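Local coordinates for pseudouridylate synthase RPUSD4, mitochondrial (Homo sapiens, PDB 5UBA), which converts uridine to pseudouridine in mitochondrial RNAs, including a 16S ribosomal RNA site whose modification is needed to assemble that RNA into a working mitochondrial ribosome, at residues A[113-119]-A[187-193]; A[249-253]-A[278-282]. All blocks are in the same frame, centred on the assembly; numbering follows the deposited sequence. Where two conformers were deposited one is given.

Contact 1 (A[113-119]-A[187-193]); sequences KKYWAIT and ALVELQP
Lys113, Gln192 and Pro193 share a water gripped three times: it accepts from Lys113 N and from the side-chain Gln192 NE2 (3.0 Å from the water) and donates to Pro193 O. Lys114, in one of its two conformers, brings NZ to 2.7 Å from Gln192 OE1, tilted from the carbonyl plane. Two residues along, on the face that Trp116 shares, Glu190 has CG anti to its backbone N (chi1 -170°) and an extended chain, laying its carboxylate at the indole edge. There Trp116 NE1 gives Glu190 OE2 an almost straight bond, 2.9 Å at 170°, in the indole plane, meeting the anti side of the oxygen slightly out of the carboxylate plane. Leu188 CD2 lies above one indole face, off toward its rim, and Arg255 makes a cation-pi contact with the ring. The strands are antiparallel neighbours in the central sheet of the pseudouridine synthase domain, paired by bonds such as Val189 N to Ala117 O (2.8 Å). Small Ala117 leaves room for Leu191 CD1, and Pro193 CG meets Tyr115 CE1 at 3.7 Å. The Tyr115 side chain is about 7 Å from that of Asp83, the probable active-site residue, consistent with its being the conserved active-site tyrosine of RluA-family enzymes.

Contact 2 (A[249-253]-A[278-282]); sequences PLHLH and FFVHS
The imidazole of His251 receives the edge of Phe278 on one face, a T-shaped pair with centroids 5.1 Å apart and planes at 76°. Phe278 CE1 stands over the middle of the imidazole, where aromatic hydrogens meet pi density. The Phe278 side chain has chi1 at 78°, with CG between backbone N and carbonyl carbon; this turns the ring from the first turn of its helix toward the loop, where Phe278 CE1 also lies 3.6 Å from Pro249 CG. Phe279 meets the same histidine obliquely, presenting a face to His251 CD2, and completes an aromatic cluster. Histidine suits the place because its rim is polar while its faces can pack: His251 NE2 and Ser282 OG are 2.8 Å apart, hydrogen-bonded near the imidazole plane, and His251 ND1 gives a weak bond to Pro249 O, with Leu214 O as another weak acceptor. With a leucine in place of His251, Ser282 OG would probably lose its ring-nitrogen partner, and the Phe278 edge the flat face it meets. Small Ser282 lets the helix come close to the imidazole. The loop at 249-251 leads into strand 252-259, and helix 277-285 packs against this junction and, through Phe279 and Ser282, against Ile118 of strand 112-120.

Both contacts are largely buried and meet at the same sheet, since strand 112-120 of contact 1 pairs with strand 252-259, whose start belongs to contact 2; Trp116 N lies 2.8 Å from His253 O, a probable hydrogen bond. Contact 1 joins two strands within the sheet, and its regular backbone ladder is supplemented by polar side chains at the partly exposed end. Contact 2 instead brings a helix onto a loop and strand start, so side-chain packing between aromatic rings and a single hydrogen bond across the interface replace the ladder. Ile118 and Phe279 touch where the two meet. Tyr115 in contact 1 and Leu252 in contact 2 both lie near Asp83.

Contact 1 (A[113-119]-A[187-193])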
ATOM      1  N   LYS A 113       4.838  -3.412   9.474  1.00 15.49           N
ATOM      2  CA  LYS A 113       4.567  -2.811   8.164  1.00 15.54           C
ATOM      3  C   LYS A 113       3.724  -1.571   8.412  1.00 15.09           C
ATOM      4  O   LYS A 113       2.621  -1.710   8.929  1.00 16.20           O
ATOM      5  CB  LYS A 113       3.738  -3.764   7.280  1.00 17.03           C
ATOM      6  CG  LYS A 113       4.385  -5.093   6.920  1.00 18.62           C
ATOM      7  CD  LYS A 113       3.423  -6.068   6.228  1.00 19.06           C
ATOM      8  CE  LYS A 113       2.308  -6.583   7.122  1.00 20.28           C
ATOM      9  NZ  LYS A 113       1.275  -7.380   6.420  1.00 21.84           N
ATOM     10  N   LYS A 114       4.225  -0.381   8.073  1.00 14.59           N
ATOM     11  CA  LYS A 114       3.464   0.869   8.220  0.50 15.50           C
ATOM     12  C   LYS A 114       3.223   1.494   6.855  1.00 14.51           C
ATOM     13  O   LYS A 114       4.150   1.598   6.062  1.00 14.65           O
ATOM     14  CB  LYS A 114       4.210   1.883   9.077  0.50 17.42           C
ATOM     15  CG  LYS A 114       4.556   1.439  10.492  0.50 19.19           C
ATOM     16  CD  LYS A 114       3.319   1.258  11.352  0.50 21.65           C
ATOM     17  CE  LYS A 114       3.709   1.096  12.814  0.50 23.02           C
ATOM     18  NZ  LYS A 114       2.549   1.041  13.748  0.50 24.62           N
ATOM     19  N   TYR A 115       1.989   1.917   6.615  1.00 13.48           N
ATOM     20  CA  TYR A 115       1.601   2.567   5.380  1.00 13.75           C
ATOM     21  C   TYR A 115       1.026   3.912   5.714  1.00 13.51           C
ATOM     22  O   TYR A 115       0.464   4.098   6.787  1.00 14.27           O
ATOM     23  CB  TYR A 115       0.567   1.764   4.629  1.00 14.40           C
ATOM     24  CG  TYR A 115       1.044   0.460   4.057  1.00 16.00           C
ATOM     25  CD1 TYR A 115       1.293  -0.615   4.885  1.00 17.31           C
ATOM     26  CD2 TYR A 115       1.147   0.292   2.678  1.00 17.57           C
ATOM     27  CE1 TYR A 115       1.701  -1.833   4.368  1.00 19.12           C
ATOM     28  CE2 TYR A 115       1.562  -0.914   2.146  1.00 19.55           C
ATOM     29  CZ  TYR A 115       1.806  -1.969   2.996  1.00 20.01           C
ATOM     30  OH  TYR A 115       2.211  -3.186   2.464  1.00 26.25           O
ATOM     31  N   TRP A 116       1.180   4.852   4.806  1.00 13.36           N
ATOM     32  CA  TRP A 116       0.522   6.153   4.912  1.00 13.74           C
ATOM     33  C   TRP A 116      -0.445   6.281   3.761  1.00 13.10           C
ATOM     34  O   TRP A 116      -0.120   5.962   2.604  1.00 13.91           O
ATOM     35  CB  TRP A 116       1.536   7.284   4.862  1.00 14.11           C
ATOM     36  CG  TRP A 116       2.300   7.500   6.146  1.00 14.66           C
ATOM     37  CD1 TRP A 116       2.340   6.703   7.265  1.00 14.08           C
ATOM     38  CD2 TRP A 116       3.134   8.612   6.427  1.00 16.18           C
ATOM     39  NE1 TRP A 116       3.170   7.260   8.220  1.00 15.44           N
ATOM     40  CE2 TRP A 116       3.675   8.430   7.723  1.00 16.37           C
ATOM     41  CE3 TRP A 116       3.486   9.750   5.702  1.00 18.80           C
ATOM     42  CZ2 TRP A 116       4.541   9.348   8.304  1.00 18.05           C
ATOM     43  CZ3 TRP A 116       4.346  10.675   6.295  1.00 19.67           C
ATOM     44  CH2 TRP A 116       4.848  10.475   7.580  1.00 19.05           C
ATOM     45  N   ALA A 117      -1.646   6.803   4.057  1.00 13.04           N
ATOM     46  CA  ALA A 117      -2.669   7.036   3.055  1.00 12.55           C
ATOM     47  C   ALA A 117      -3.342   8.365   3.301  1.00 12.70           C
ATOM     48  O   ALA A 117      -3.461   8.811   4.435  1.00 13.55           O
ATOM     49  CB  ALA A 117      -3.710   5.947   3.070  1.00 12.98           C
ATOM     50  N   ILE A 118      -3.782   8.997   2.227  1.00 12.80           N
ATOM     51  CA  ILE A 118      -4.725  10.117   2.344  1.00 13.31           C
ATOM     52  C   ILE A 118      -6.097   9.565   2.126  1.00 13.88           C
ATOM     53  O   ILE A 118      -6.341   8.842   1.157  1.00 14.04           O
ATOM     54  CB  ILE A 118      -4.454  11.211   1.306  1.00 13.78           C
ATOM     55  CG1 ILE A 118      -3.066  11.793   1.524  1.00 14.22           C
ATOM     56  CG2 ILE A 118      -5.547  12.302   1.400  1.00 14.05           C
ATOM     57  CD1 ILE A 118      -2.731  12.900   0.538  1.00 15.05           C
ATOM     58  N   THR A 119      -7.011   9.907   3.032  1.00 14.44           N
ATOM     59  CA  THR A 119      -8.387   9.452   2.967  1.00 15.22           C
ATOM     60  C   THR A 119      -9.309  10.610   2.735  1.00 16.11           C
ATOM     61  O   THR A 119      -9.035  11.740   3.126  1.00 16.06           O
ATOM     62  CB  THR A 119      -8.846   8.680   4.232  1.00 15.90           C
ATOM     63  OG1 THR A 119      -8.760   9.527   5.383  1.00 17.00           O
ATOM     64  CG2 THR A 119      -7.964   7.455   4.445  1.00 16.07           C
ATOM     65  N   ALA A 187      -7.942  13.227   5.676  1.00 15.12           N
ATOM     66  CA  ALA A 187      -6.964  12.840   6.663  1.00 14.91           C
ATOM     67  C   ALA A 187      -5.716  12.183   6.081  1.00 14.15           C
ATOM     68  O   ALA A 187      -5.788  11.563   5.027  1.00 14.71           O
ATOM     69  CB  ALA A 187      -7.585  11.927   7.683  1.00 15.26           C
ATOM     70  N   LEU A 188      -4.587  12.374   6.751  1.00 14.57           N
ATOM     71  CA  LEU A 188      -3.389  11.554   6.557  1.00 14.84           C
ATOM     72  C   LEU A 188      -3.454  10.491   7.641  1.00 14.58           C
ATOM     73  O   LEU A 188      -3.520  10.849   8.839  1.00 14.39           O
ATOM     74  CB  LEU A 188      -2.124  12.387   6.694  1.00 15.46           C
ATOM     75  CG  LEU A 188      -0.802  11.614   6.649  1.00 16.13           C
ATOM     76  CD1 LEU A 188      -0.628  10.859   5.335  1.00 16.52           C
ATOM     77  CD2 LEU A 188       0.380  12.550   6.919  1.00 17.17           C
ATOM     78  N   VAL A 189      -3.425   9.222   7.246  1.00 13.99           N
ATOM     79  CA  VAL A 189      -3.667   8.117   8.162  1.00 13.98           C
ATOM     80  C   VAL A 189      -2.512   7.123   8.084  1.00 14.01           C
ATOM     81  O   VAL A 189      -2.129   6.713   6.986  1.00 14.04           O
ATOM     82  CB  VAL A 189      -4.988   7.379   7.851  1.00 13.43           C
ATOM     83  CG1 VAL A 189      -5.307   6.313   8.898  1.00 14.34           C
ATOM     84  CG2 VAL A 189      -6.156   8.359   7.700  1.00 14.54           C
ATOM     85  N   GLU A 190      -1.978   6.749   9.250  1.00 14.45           N
ATOM     86  CA  GLU A 190      -0.995   5.674   9.353  1.00 15.31           C
ATOM     87  C   GLU A 190      -1.729   4.362   9.565  1.00 16.09           C
ATOM     88  O   GLU A 190      -2.620   4.259  10.418  1.00 16.71           O
ATOM     89  CB  GLU A 190      -0.016   5.939  10.502  1.00 17.70           C
ATOM     90  CG  GLU A 190       1.184   4.988  10.534  1.00 20.61           C
ATOM     91  CD  GLU A 190       2.374   5.521  11.374  1.00 24.16           C
ATOM     92  OE1 GLU A 190       2.281   5.330  12.620  1.00 23.44           O
ATOM     93  OE2 GLU A 190       3.405   6.113  10.851  1.00 24.62           O
ATOM     94  N   LEU A 191      -1.376   3.361   8.770  1.00 15.23           N
ATOM     95  CA  LEU A 191      -2.030   2.062   8.783  1.00 15.72           C
ATOM     96  C   LEU A 191      -1.008   0.986   9.047  1.00 16.15           C
ATOM     97  O   LEU A 191       0.094   1.024   8.482  1.00 15.87           O
ATOM     98  CB  LEU A 191      -2.633   1.816   7.414  1.00 16.61           C
ATOM     99  CG  LEU A 191      -3.600   2.902   6.919  1.00 18.22           C
ATOM    100  CD1 LEU A 191      -3.786   2.847   5.429  1.00 20.83           C
ATOM    101  CD2 LEU A 191      -4.904   2.739   7.662  1.00 18.69           C
ATOM    102  N   GLN A 192      -1.386   0.000   9.848  1.00 16.85           N
ATOM    103  CA  GLN A 192      -0.535  -1.153  10.071  1.00 17.55           C
ATOM    104  C   GLN A 192      -1.392  -2.363   9.859  1.00 18.37           C
ATOM    105  O   GLN A 192      -2.145  -2.748  10.776  1.00 19.70           O
ATOM    106  CB  GLN A 192       0.120  -1.155  11.460  1.00 18.76           C
ATOM    107  CG  GLN A 192       0.948  -2.426  11.659  1.00 20.03           C
ATOM    108  CD  GLN A 192       1.741  -2.486  12.937  1.00 22.35           C
ATOM    109  OE1 GLN A 192       1.798  -1.542  13.717  1.00 24.29           O
ATOM    110  NE2 GLN A 192       2.375  -3.633  13.152  1.00 22.34           N
ATOM    111  N   PRO A 193      -1.281  -2.990   8.677  1.00 17.73           N
ATOM    112  CA  PRO A 193      -1.939  -4.279   8.470  1.00 17.86           C
ATOM    113  C   PRO A 193      -1.181  -5.315   9.325  1.00 19.70           C
ATOM    114  O   PRO A 193       0.061  -5.420   9.242  1.00 19.64           O
ATOM    115  CB  PRO A 193      -1.798  -4.526   6.972  1.00 18.92           C
ATOM    116  CG  PRO A 193      -0.579  -3.740   6.574  1.00 18.61           C
ATOM    117  CD  PRO A 193      -0.420  -2.604   7.531  1.00 18.15           C
TER
HETATM  118  O   HOH W   1       2.553  -5.110  10.518  1.00 18.66           O

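Contact 2 (A[249-253]-A[278-282])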
ATOM      1  N   PRO A 249      -4.395   9.408  -8.963  1.00 15.70           N
ATOM      2  CA  PRO A 249      -3.829   8.116  -8.546  1.00 15.02           C
ATOM      3  C   PRO A 249      -4.224   7.735  -7.130  1.00 13.92           C
ATOM      4  O   PRO A 249      -4.531   8.594  -6.303  1.00 13.76           O
ATOM      5  CB  PRO A 249      -2.336   8.351  -8.580  1.00 15.27           C
ATOM      6  CG  PRO A 249      -2.203   9.795  -8.263  1.00 16.13           C
ATOM      7  CD  PRO A 249      -3.355  10.446  -8.979  1.00 15.58           C
ATOM      8  N   LEU A 250      -4.181   6.447  -6.841  1.00 14.32           N
ATOM      9  CA  LEU A 250      -4.262   6.009  -5.439  1.00 13.87           C
ATOM     10  C   LEU A 250      -3.140   6.643  -4.618  1.00 14.41           C
ATOM     11  O   LEU A 250      -2.033   6.832  -5.114  1.00 14.55           O
ATOM     12  CB  LEU A 250      -4.149   4.499  -5.364  1.00 13.93           C
ATOM     13  CG  LEU A 250      -4.537   3.863  -4.031  1.00 14.39           C
ATOM     14  CD1 LEU A 250      -6.044   3.922  -3.771  1.00 14.63           C
ATOM     15  CD2 LEU A 250      -4.042   2.430  -4.036  1.00 14.59           C
ATOM     16  N   HIS A 251      -3.444   7.004  -3.365  1.00 13.20           N
ATOM     17  CA  HIS A 251      -2.498   7.592  -2.421  1.00 13.17           C
ATOM     18  C   HIS A 251      -2.267   6.606  -1.278  1.00 13.29           C
ATOM     19  O   HIS A 251      -2.755   6.794  -0.160  1.00 13.71           O
ATOM     20  CB  HIS A 251      -2.992   8.939  -1.883  1.00 13.41           C
ATOM     21  CG  HIS A 251      -2.937  10.045  -2.891  1.00 13.39           C
ATOM     22  ND1 HIS A 251      -3.656  10.021  -4.065  1.00 14.66           N
ATOM     23  CD2 HIS A 251      -2.270  11.213  -2.871  1.00 13.89           C
ATOM     24  CE1 HIS A 251      -3.411  11.142  -4.736  1.00 13.69           C
ATOM     25  NE2 HIS A 251      -2.557  11.865  -4.045  1.00 14.37           N
ATOM     26  N   LEU A 252      -1.478   5.578  -1.557  1.00 12.52           N
ATOM     27  CA  LEU A 252      -1.132   4.528  -0.574  1.00 13.17           C
ATOM     28  C   LEU A 252       0.352   4.207  -0.668  1.00 13.15           C
ATOM     29  O   LEU A 252       0.799   3.667  -1.681  1.00 14.03           O
ATOM     30  CB  LEU A 252      -1.980   3.287  -0.786  1.00 13.98           C
ATOM     31  CG  LEU A 252      -1.701   2.096   0.149  1.00 13.73           C
ATOM     32  CD1 LEU A 252      -1.958   2.480   1.604  1.00 13.87           C
ATOM     33  CD2 LEU A 252      -2.556   0.902  -0.220  1.00 14.50           C
ATOM     34  N   HIS A 253       1.093   4.567   0.369  1.00 12.65           N
ATOM     35  CA  HIS A 253       2.549   4.490   0.412  1.00 12.27           C
ATOM     36  C   HIS A 253       3.023   3.543   1.526  1.00 12.27           C
ATOM     37  O   HIS A 253       2.624   3.699   2.690  1.00 12.31           O
ATOM     38  CB  HIS A 253       3.093   5.884   0.669  1.00 12.95           C
ATOM     39  CG  HIS A 253       4.583   5.958   0.763  1.00 13.27           C
ATOM     40  ND1 HIS A 253       5.426   5.671  -0.303  1.00 13.90           N
ATOM     41  CD2 HIS A 253       5.379   6.310   1.796  1.00 13.73           C
ATOM     42  CE1 HIS A 253       6.672   5.878   0.078  1.00 14.24           C
ATOM     43  NE2 HIS A 253       6.680   6.254   1.345  1.00 14.04           N
ATOM     44  N   PHE A 278       3.952  13.349  -5.847  1.00 17.57           N
ATOM     45  CA  PHE A 278       2.505  13.541  -6.054  1.00 16.97           C
ATOM     46  C   PHE A 278       1.704  13.528  -4.743  1.00 16.28           C
ATOM     47  O   PHE A 278       0.716  14.230  -4.567  1.00 17.16           O
ATOM     48  CB  PHE A 278       1.896  12.572  -7.058  1.00 16.97           C
ATOM     49  CG  PHE A 278       1.640  11.182  -6.538  1.00 16.77           C
ATOM     50  CD1 PHE A 278       0.418  10.838  -5.967  1.00 17.10           C
ATOM     51  CD2 PHE A 278       2.595  10.194  -6.685  1.00 17.48           C
ATOM     52  CE1 PHE A 278       0.175   9.544  -5.525  1.00 16.50           C
ATOM     53  CE2 PHE A 278       2.363   8.898  -6.221  1.00 18.14           C
ATOM     54  CZ  PHE A 278       1.136   8.586  -5.653  1.00 17.20           C
ATOM     55  N   PHE A 279       2.144  12.674  -3.840  1.00 15.11           N
ATOM     56  CA  PHE A 279       1.498  12.509  -2.546  1.00 14.42           C
ATOM     57  C   PHE A 279       1.793  13.735  -1.696  1.00 14.49           C
ATOM     58  O   PHE A 279       0.889  14.273  -1.058  1.00 15.20           O
ATOM     59  CB  PHE A 279       2.023  11.171  -1.941  1.00 13.66           C
ATOM     60  CG  PHE A 279       1.272  10.634  -0.721  1.00 14.13           C
ATOM     61  CD1 PHE A 279       1.017  11.399   0.430  1.00 14.43           C
ATOM     62  CD2 PHE A 279       0.922   9.289  -0.699  1.00 13.75           C
ATOM     63  CE1 PHE A 279       0.386  10.832   1.538  1.00 14.66           C
ATOM     64  CE2 PHE A 279       0.310   8.725   0.417  1.00 14.17           C
ATOM     65  CZ  PHE A 279       0.051   9.492   1.521  1.00 14.67           C
ATOM     66  N   VAL A 280       3.051  14.173  -1.683  1.00 14.75           N
ATOM     67  CA  VAL A 280       3.440  15.419  -1.005  1.00 16.71           C
ATOM     68  C   VAL A 280       2.584  16.597  -1.499  1.00 16.73           C
ATOM     69  O   VAL A 280       2.117  17.418  -0.683  1.00 17.19           O
ATOM     70  CB  VAL A 280       4.922  15.729  -1.198  1.00 18.72           C
ATOM     71  CG1 VAL A 280       5.270  17.089  -0.606  1.00 19.82           C
ATOM     72  CG2 VAL A 280       5.781  14.652  -0.537  1.00 19.22           C
ATOM     73  N   HIS A 281       2.380  16.666  -2.810  0.50 16.40           N
ATOM     74  CA  HIS A 281       1.588  17.740  -3.424  0.50 17.23           C
ATOM     75  C   HIS A 281       0.151  17.697  -2.936  0.50 16.93           C
ATOM     76  O   HIS A 281      -0.382  18.715  -2.487  0.50 17.18           O
ATOM     77  CB  HIS A 281       1.633  17.639  -4.947  0.50 18.08           C
ATOM     78  CG  HIS A 281       0.905  18.745  -5.646  0.50 18.36           C
ATOM     79  ND1 HIS A 281       1.392  20.031  -5.710  0.50 20.97           N
ATOM     80  CD2 HIS A 281      -0.266  18.748  -6.320  0.50 19.76           C
ATOM     81  CE1 HIS A 281       0.542  20.783  -6.387  0.50 19.47           C
ATOM     82  NE2 HIS A 281      -0.468  20.029  -6.775  0.50 18.65           N
ATOM     83  N   SER A 282      -0.471  16.523  -2.991  1.00 16.37           N
ATOM     84  CA  SER A 282      -1.856  16.356  -2.507  1.00 16.97           C
ATOM     85  C   SER A 282      -1.982  16.734  -1.010  1.00 16.37           C
ATOM     86  O   SER A 282      -2.940  17.388  -0.611  1.00 17.05           O
ATOM     87  CB  SER A 282      -2.333  14.931  -2.717  1.00 17.17           C
ATOM     88  OG  SER A 282      -2.445  14.631  -4.095  1.00 16.95           O
TER